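Sensor protein CzcS (Pseudomonas aeruginosa, PDB 5GPO) senses zinc through the sensor domain modelled here and, as the histidine kinase of a two-component system, links it to metal detoxification and antibiotic resistance. Local coordinates at the interface of chains A and B. Sequence-based numbering; all coordinates share one arbitrary frame. Chains: chain A/B, Sensor protein CzcS.

Contact 1: the interface of chains A and B. Residues chain A 110-113; chain B 20-21, 24-25.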
ATOM      1  N   ALA A 110       4.344  18.092  -2.409  1.00 15.65           N
ATOM      2  CA  ALA A 110       5.069  18.770  -3.479  1.00 18.32           C
ATOM      3  C   ALA A 110       4.173  18.933  -4.698  1.00 17.01           C
ATOM      4  O   ALA A 110       3.216  18.186  -4.899  1.00 18.78           O
ATOM      5  CB  ALA A 110       6.337  18.006  -3.883  1.00 14.53           C
ATOM      6  N   SER A 111       4.518  19.912  -5.531  1.00 13.38           N
ATOM      7  CA  SER A 111       3.869  20.038  -6.822  1.00 18.42           C
ATOM      8  C   SER A 111       4.497  19.053  -7.791  1.00 19.56           C
ATOM      9  O   SER A 111       5.715  18.870  -7.808  1.00 21.03           O
ATOM     10  CB  SER A 111       4.005  21.470  -7.357  1.00 15.35           C
ATOM     11  OG  SER A 111       3.589  22.357  -6.355  1.00 22.82           O
ATOM     12  N   MET A 112       3.660  18.411  -8.589  1.00 20.40           N
ATOM     13  CA  MET A 112       4.140  17.623  -9.705  1.00 19.38           C
ATOM     14  C   MET A 112       3.433  18.097 -10.969  1.00 22.73           C
ATOM     15  O   MET A 112       2.433  18.829 -10.923  1.00 27.78           O
ATOM     16  CB  MET A 112       3.947  16.108  -9.450  1.00 19.89           C
ATOM     17  CG  MET A 112       4.448  15.706  -8.054  1.00 20.66           C
ATOM     18  SD  MET A 112       4.575  13.930  -7.766  1.00 18.83           S
ATOM     19  CE  MET A 112       5.484  13.953  -6.210  1.00 18.41           C
ATOM     20  N   ARG A 113       4.007  17.741 -12.105  1.00 33.81           N
ATOM     21  CA  ARG A 113       3.442  18.095 -13.397  1.00 35.70           C
ATOM     22  C   ARG A 113       3.110  16.803 -14.117  1.00 38.17           C
ATOM     23  O   ARG A 113       4.010  16.007 -14.407  1.00 41.47           O
ATOM     24  CB  ARG A 113       4.412  18.947 -14.216  1.00 35.38           C
TER
ATOM     25  N   ILE B  20       6.472   8.166  -6.224  1.00 18.13           N
ATOM     26  CA  ILE B  20       5.231   8.626  -6.842  1.00 16.49           C
ATOM     27  C   ILE B  20       5.522   9.574  -7.998  1.00 17.30           C
ATOM     28  O   ILE B  20       4.875   9.504  -9.050  1.00 18.30           O
ATOM     29  CB  ILE B  20       4.316   9.283  -5.793  1.00 15.89           C
ATOM     30  CG1 ILE B  20       3.854   8.231  -4.789  1.00 16.38           C
ATOM     31  CG2 ILE B  20       3.113   9.907  -6.477  1.00 17.93           C
ATOM     32  CD1 ILE B  20       3.228   8.807  -3.546  1.00 25.05           C
ATOM     33  N   ARG B  21       6.476  10.495  -7.819  1.00 18.84           N
ATOM     34  CA  ARG B  21       6.847  11.389  -8.917  1.00 21.29           C
ATOM     35  C   ARG B  21       7.381  10.606 -10.112  1.00 22.17           C
ATOM     36  O   ARG B  21       7.104  10.955 -11.267  1.00 21.75           O
ATOM     37  CB  ARG B  21       7.879  12.422  -8.445  1.00 17.37           C
ATOM     38  CG  ARG B  21       8.335  13.390  -9.544  1.00 22.74           C
ATOM     39  CD  ARG B  21       9.408  14.385  -9.059  1.00 24.71           C
ATOM     40  NE  ARG B  21       8.957  15.237  -7.960  1.00 22.32           N
ATOM     41  CZ  ARG B  21       8.270  16.377  -8.107  1.00 27.13           C
ATOM     42  NH1 ARG B  21       7.915  17.071  -7.043  1.00 22.53           N
ATOM     43  NH2 ARG B  21       7.909  16.818  -9.311  1.00 22.78           N
ATOM     44  N   LEU B  24       4.537   9.369 -12.179  1.00 19.44           N
ATOM     45  CA  LEU B  24       3.786  10.381 -12.915  1.00 21.79           C
ATOM     46  C   LEU B  24       4.591  10.984 -14.055  1.00 28.08           C
ATOM     47  O   LEU B  24       4.049  11.236 -15.138  1.00 24.57           O
ATOM     48  CB  LEU B  24       3.347  11.509 -11.975  1.00 26.59           C
ATOM     49  CG  LEU B  24       2.032  11.414 -11.196  1.00 33.54           C
ATOM     50  CD1 LEU B  24       1.854  12.641 -10.326  1.00 31.31           C
ATOM     51  CD2 LEU B  24       0.839  11.264 -12.136  1.00 37.52           C
ATOM     52  N   GLU B  25       5.879  11.234 -13.830  1.00 24.79           N
ATOM     53  CA  GLU B  25       6.662  12.037 -14.749  1.00 20.74           C
ATOM     54  C   GLU B  25       7.677  11.242 -15.565  1.00 21.22           C
ATOM     55  O   GLU B  25       8.141  11.739 -16.595  1.00 25.58           O
ATOM     56  CB  GLU B  25       7.354  13.161 -13.964  1.00 20.57           C
ATOM     57  CG  GLU B  25       6.343  14.010 -13.192  1.00 25.19           C
ATOM     58  CD  GLU B  25       6.945  15.189 -12.439  1.00 30.99           C
ATOM     59  OE1 GLU B  25       8.178  15.346 -12.419  1.00 25.29           O
ATOM     60  OE2 GLU B  25       6.166  15.963 -11.852  1.00 36.14           O
TER
HETATM   61  O   HOH W   1       7.559  20.047  -9.027  1.00 32.54           O
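The guanidinium of B:Arg21 lies across A:Met112, with the CG of the methionine 3.6 Å above one face and offset toward the rim. In the guanidinium plane, OE1 of B:Glu25 sits at an edge, and the carboxylate also forms a salt bridge from its OE2 to B:Arg21 NH2 (3.2 Å) within the same helix. B:Arg21 NH1 donates to the backbone O of A:Ser111 at 2.9 Å. The donor stands 33° out of the carbonyl plane. Water 1 also lies between that O and B:Arg21 NH2, a looser link.

B:Glu25 OE2 does double duty. Besides pairing with the arginine, it accepts the backbone N-H of A:Arg113 at 2.8 Å in a nearly straight bond, on its anti side and out of the carboxylate plane. The arginine should therefore help to hold the carboxylate against the strand. Closer to the helix backbone, A:Met112 SD rests 3.6 Å from B:Arg21 CA and 4.0 Å from B:Leu24 CD1. The bend of B:Arg21 at chi3 (-60°) turns its guanidinium over the methionine. The site joins the C-terminal part of helix 7-25 of chain B to the end of strand 104-113 of chain A.

Contact 2: the interface of chains A and B. Residues chain A 92, 94, 108, 110; chain B 14, 17.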
ATOM      1  N   PRO A  92      10.147  19.532  -1.198  1.00 19.00           N
ATOM      2  CA  PRO A  92       8.873  19.121  -0.631  1.00 12.74           C
ATOM      3  C   PRO A  92       8.724  19.670   0.784  1.00 16.79           C
ATOM      4  O   PRO A  92       9.711  19.807   1.524  1.00 19.07           O
ATOM      5  CB  PRO A  92       8.952  17.581  -0.641  1.00 18.53           C
ATOM      6  CG  PRO A  92      10.413  17.288  -0.665  1.00 24.14           C
ATOM      7  CD  PRO A  92      11.027  18.385  -1.478  1.00 25.80           C
ATOM      8  N   PHE A  94       7.401  19.302   4.561  1.00 14.04           N
ATOM      9  CA  PHE A  94       7.085  18.304   5.577  1.00 16.47           C
ATOM     10  C   PHE A  94       6.100  18.852   6.605  1.00 27.43           C
ATOM     11  O   PHE A  94       6.036  20.063   6.858  1.00 25.55           O
ATOM     12  CB  PHE A  94       8.352  17.828   6.281  1.00 17.33           C
ATOM     13  CG  PHE A  94       9.238  16.988   5.415  1.00 19.83           C
ATOM     14  CD1 PHE A  94       9.055  15.622   5.345  1.00 15.12           C
ATOM     15  CD2 PHE A  94      10.245  17.570   4.664  1.00 23.04           C
ATOM     16  CE1 PHE A  94       9.874  14.840   4.548  1.00 23.92           C
ATOM     17  CE2 PHE A  94      11.059  16.798   3.875  1.00 23.65           C
ATOM     18  CZ  PHE A  94      10.870  15.431   3.820  1.00 24.08           C
ATOM     19  N   ILE A 108       4.104  14.733   3.579  1.00 17.26           N
ATOM     20  CA  ILE A 108       5.057  15.402   2.709  1.00 16.69           C
ATOM     21  C   ILE A 108       4.295  15.830   1.469  1.00 18.49           C
ATOM     22  O   ILE A 108       3.456  15.085   0.954  1.00 18.81           O
ATOM     23  CB  ILE A 108       6.273  14.507   2.375  1.00 18.25           C
ATOM     24  CG1 ILE A 108       7.304  15.321   1.627  1.00 16.28           C
ATOM     25  CG2 ILE A 108       5.880  13.251   1.549  1.00 19.01           C
ATOM     26  CD1 ILE A 108       8.554  14.542   1.318  1.00 17.12           C
ATOM     27  N   ALA A 110       4.344  18.092  -2.409  1.00 15.65           N
ATOM     28  CA  ALA A 110       5.069  18.770  -3.479  1.00 18.32           C
ATOM     29  C   ALA A 110       4.173  18.933  -4.698  1.00 17.01           C
ATOM     30  O   ALA A 110       3.216  18.186  -4.899  1.00 18.78           O
ATOM     31  CB  ALA A 110       6.337  18.006  -3.883  1.00 14.53           C
TER
ATOM     32  N   GLN B  14      10.157  10.860   2.079  1.00 21.08           N
ATOM     33  CA  GLN B  14      10.552  11.578   0.873  1.00 20.11           C
ATOM     34  C   GLN B  14      10.878  10.600  -0.250  1.00 25.01           C
ATOM     35  O   GLN B  14      10.571  10.853  -1.422  1.00 21.65           O
ATOM     36  CB  GLN B  14      11.737  12.504   1.169  1.00 22.08           C
ATOM     37  CG  GLN B  14      12.156  13.358  -0.030  1.00 29.08           C
ATOM     38  CD  GLN B  14      13.068  14.502   0.362  1.00 36.21           C
ATOM     39  OE1 GLN B  14      13.432  14.643   1.532  1.00 30.48           O
ATOM     40  NE2 GLN B  14      13.453  15.321  -0.618  1.00 37.01           N
ATOM     41  N   LEU B  17       7.540   9.672  -1.842  1.00 17.63           N
ATOM     42  CA  LEU B  17       7.050  10.755  -2.686  1.00 16.39           C
ATOM     43  C   LEU B  17       7.802  10.795  -4.009  1.00 20.45           C
ATOM     44  O   LEU B  17       7.214  11.056  -5.061  1.00 18.22           O
ATOM     45  CB  LEU B  17       7.185  12.093  -1.963  1.00 16.27           C
ATOM     46  CG  LEU B  17       6.581  13.272  -2.728  1.00 19.16           C
ATOM     47  CD1 LEU B  17       5.082  13.081  -2.810  1.00 17.29           C
ATOM     48  CD2 LEU B  17       6.915  14.593  -2.001  1.00 22.74           C
TER
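B:Gln14 runs its side chain over A:Pro92, A:Phe94 and A:Ile108 of chain A, crossing the first two at about a right angle. With CG anti to the backbone N (chi1 -176°) and the chain extended beyond it, the amide is carried out from the helix to these two rings. Its OE1 comes to the rim of the A:Phe94 ring, in the ring plane and 3.5 Å from CZ; ring and amide planes are 64° apart. The amide nitrogen, NE2, meets A:Pro92 CG at 3.6 Å. Nearer the helix, the delta-methyl CD1 of A:Ile108 touches B:Gln14 CA at 3.6 Å.

B:Leu17, one turn further along, works mainly through CD2. This methyl lies 3.7 Å from A:Ile108 CD1 and also reaches A:Pro92 CB and A:Ala110 CB, each at 3.9 Å. A:Ile108 CD1 thus touches both the leucine and the glutamine, while CG1 lies over one face of the A:Phe94 ring, displaced toward the rim, and backs that ring from within chain A. The patch lies along the middle of helix 7-25 of chain B, which here packs against strands 93-98 and 104-113 of chain A and against the loop just before the first of them, where A:Pro92 follows a cis peptide bond.

Contact 3: the interface of chains A and B. Residues chain A 20, 24, 41; chain B 53, 55, 65, 67, 122.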
ATOM      1  N   ILE A  20      -7.950  -9.229   4.668  1.00 19.36           N
ATOM      2  CA  ILE A  20      -7.785  -9.904   3.383  1.00 15.94           C
ATOM      3  C   ILE A  20      -8.803 -11.033   3.226  1.00 18.24           C
ATOM      4  O   ILE A  20      -9.427 -11.179   2.171  1.00 19.47           O
ATOM      5  CB  ILE A  20      -6.343 -10.425   3.239  1.00 17.48           C
ATOM      6  CG1 ILE A  20      -5.361  -9.254   3.180  1.00 20.93           C
ATOM      7  CG2 ILE A  20      -6.221 -11.321   2.002  1.00 20.44           C
ATOM      8  CD1 ILE A  20      -5.603  -8.298   2.030  1.00 20.20           C
ATOM      9  N   LEU A  24     -11.604 -11.595   0.304  1.00 25.38           N
ATOM     10  CA  LEU A  24     -11.577 -12.744  -0.605  1.00 28.10           C
ATOM     11  C   LEU A  24     -12.858 -13.561  -0.525  1.00 27.96           C
ATOM     12  O   LEU A  24     -13.388 -14.003  -1.549  1.00 33.62           O
ATOM     13  CB  LEU A  24     -10.388 -13.649  -0.283  1.00 23.16           C
ATOM     14  CG  LEU A  24      -9.070 -13.378  -0.987  1.00 34.96           C
ATOM     15  CD1 LEU A  24      -7.983 -14.262  -0.391  1.00 28.12           C
ATOM     16  CD2 LEU A  24      -9.224 -13.611  -2.470  1.00 31.91           C
ATOM     17  N   LEU A  41      -8.536  -6.479  -4.373  1.00 20.30           N
ATOM     18  CA  LEU A  41      -7.760  -6.930  -3.218  1.00 19.79           C
ATOM     19  C   LEU A  41      -6.625  -5.967  -2.909  1.00 25.07           C
ATOM     20  O   LEU A  41      -6.365  -5.653  -1.736  1.00 23.06           O
ATOM     21  CB  LEU A  41      -7.192  -8.325  -3.465  1.00 18.28           C
ATOM     22  CG  LEU A  41      -7.786  -9.417  -2.571  1.00 28.22           C
ATOM     23  CD1 LEU A  41      -6.880 -10.605  -2.537  1.00 34.40           C
ATOM     24  CD2 LEU A  41      -8.011  -8.899  -1.162  1.00 31.57           C
TER
ATOM     25  N   LEU B  53       1.534  -9.262  -0.908  1.00 16.24           N
ATOM     26  CA  LEU B  53       0.509 -10.295  -0.805  1.00 22.08           C
ATOM     27  C   LEU B  53       0.627 -11.276  -1.958  1.00 21.90           C
ATOM     28  O   LEU B  53       0.652 -10.870  -3.127  1.00 14.09           O
ATOM     29  CB  LEU B  53      -0.887  -9.671  -0.768  1.00 16.72           C
ATOM     30  CG  LEU B  53      -2.072 -10.641  -0.614  1.00 20.27           C
ATOM     31  CD1 LEU B  53      -1.909 -11.509   0.633  1.00 17.67           C
ATOM     32  CD2 LEU B  53      -3.382  -9.869  -0.561  1.00 21.42           C
ATOM     33  N   ILE B  55      -1.150 -14.858  -3.415  1.00 18.89           N
ATOM     34  CA  ILE B  55      -2.289 -15.755  -3.349  1.00 19.41           C
ATOM     35  C   ILE B  55      -2.086 -16.830  -4.398  1.00 18.51           C
ATOM     36  O   ILE B  55      -1.941 -16.514  -5.583  1.00 21.59           O
ATOM     37  CB  ILE B  55      -3.599 -14.990  -3.556  1.00 19.85           C
ATOM     38  CG1 ILE B  55      -3.754 -14.027  -2.374  1.00 20.91           C
ATOM     39  CG2 ILE B  55      -4.782 -15.955  -3.680  1.00 22.60           C
ATOM     40  CD1 ILE B  55      -5.094 -13.470  -2.228  1.00 31.06           C
ATOM     41  N   MET B  65      -2.661 -14.316  -7.595  1.00 23.24           N
ATOM     42  CA  MET B  65      -2.458 -12.878  -7.461  1.00 25.17           C
ATOM     43  C   MET B  65      -1.151 -12.631  -6.736  1.00 17.02           C
ATOM     44  O   MET B  65      -0.806 -13.361  -5.807  1.00 20.43           O
ATOM     45  CB  MET B  65      -3.560 -12.188  -6.664  1.00 20.66           C
ATOM     46  CG  MET B  65      -4.967 -12.383  -7.126  1.00 29.26           C
ATOM     47  SD  MET B  65      -5.958 -11.593  -5.843  1.00 27.66           S
ATOM     48  CE  MET B  65      -7.586 -12.176  -6.281  1.00 31.56           C
ATOM     49  N   PHE B  67       1.063  -8.956  -5.544  1.00 20.81           N
ATOM     50  CA  PHE B  67       1.304  -7.519  -5.630  1.00 17.08           C
ATOM     51  C   PHE B  67       1.837  -6.996  -4.301  1.00 21.38           C
ATOM     52  O   PHE B  67       1.768  -7.662  -3.272  1.00 18.21           O
ATOM     53  CB  PHE B  67       0.034  -6.761  -6.038  1.00 20.59           C
ATOM     54  CG  PHE B  67      -1.184  -7.146  -5.254  1.00 20.64           C
ATOM     55  CD1 PHE B  67      -1.397  -6.641  -3.978  1.00 19.35           C
ATOM     56  CD2 PHE B  67      -2.131  -7.999  -5.796  1.00 22.18           C
ATOM     57  CE1 PHE B  67      -2.528  -6.984  -3.255  1.00 20.11           C
ATOM     58  CE2 PHE B  67      -3.265  -8.352  -5.080  1.00 22.91           C
ATOM     59  CZ  PHE B  67      -3.467  -7.839  -3.808  1.00 20.37           C
ATOM     60  N   VAL B 122      -2.725 -18.133   1.138  1.00 18.11           N
ATOM     61  CA  VAL B 122      -2.542 -16.685   1.214  1.00 18.67           C
ATOM     62  C   VAL B 122      -1.282 -16.428   2.018  1.00 19.17           C
ATOM     63  O   VAL B 122      -1.182 -16.857   3.174  1.00 21.30           O
ATOM     64  CB  VAL B 122      -3.747 -15.986   1.861  1.00 17.20           C
ATOM     65  CG1 VAL B 122      -3.463 -14.464   2.020  1.00 19.03           C
ATOM     66  CG2 VAL B 122      -5.018 -16.228   1.032  1.00 19.70           C
TER
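Two helices of chain A, 7-27 and 34-47, meet strands 51-57, 65-68 and 119-127 of chain B in an apolar helix-on-sheet contact, where A:Leu24 and A:Leu41 converge on B:Ile55. Both leucines reach toward the isoleucine tip to tip, and its delta-methyl CD1 is where they meet it: A:Leu24 CD1 stands 3.5 Å from it. B:Ile55 has CG1 anti to its carbonyl carbon (chi1 -65°), and the branch then extends away from the strand into this junction.

Around that point the other side chains close in from different directions. B:Met65 crosses A:Leu41 at about a right angle and puts its sulfur SD 3.6 Å from CD1 of the leucine. From strand 119-127, B:Val122 lies alongside A:Leu24, the two pointing opposite ways, with CG2 3.8 Å from the leucine CD1. A:Ile20, a turn earlier in its helix, meets B:Leu53 end on, its CD1 3.8 Å from CD2 of the leucine. On the helix-backbone side of A:Leu41, the ring of B:Phe67 offers CZ to the leucine CB at 3.8 Å. Helix 34-47 also carries A:His39 and A:Asp43, which bind zinc; packing of A:Leu41 may therefore help to position the helix that holds these ligands. The tightest carbon pair is A:Leu41 CD1 to B:Ile55 CD1, 3.4 Å apart.

Contact 1 and contact 2 are neighbours, their C-alpha centres about 10 Å apart; they share A:Ala110 and helix 7-25 of chain B, which lies along strand 104-113 of chain A. Contact 3 is about 29 Å from contact 1 and 30 Å from contact 2, in the other half of the two-fold dimer. There chain A supplies the helices, and A:Ile20 and A:Leu24 are the counterparts of B:Ile20 and B:Leu24 in contact 1. Each chain thus lays its N-terminal helix on the partner's sheet. This reciprocal dimer is probably relevant to signalling, since histidine kinases commonly act as dimers.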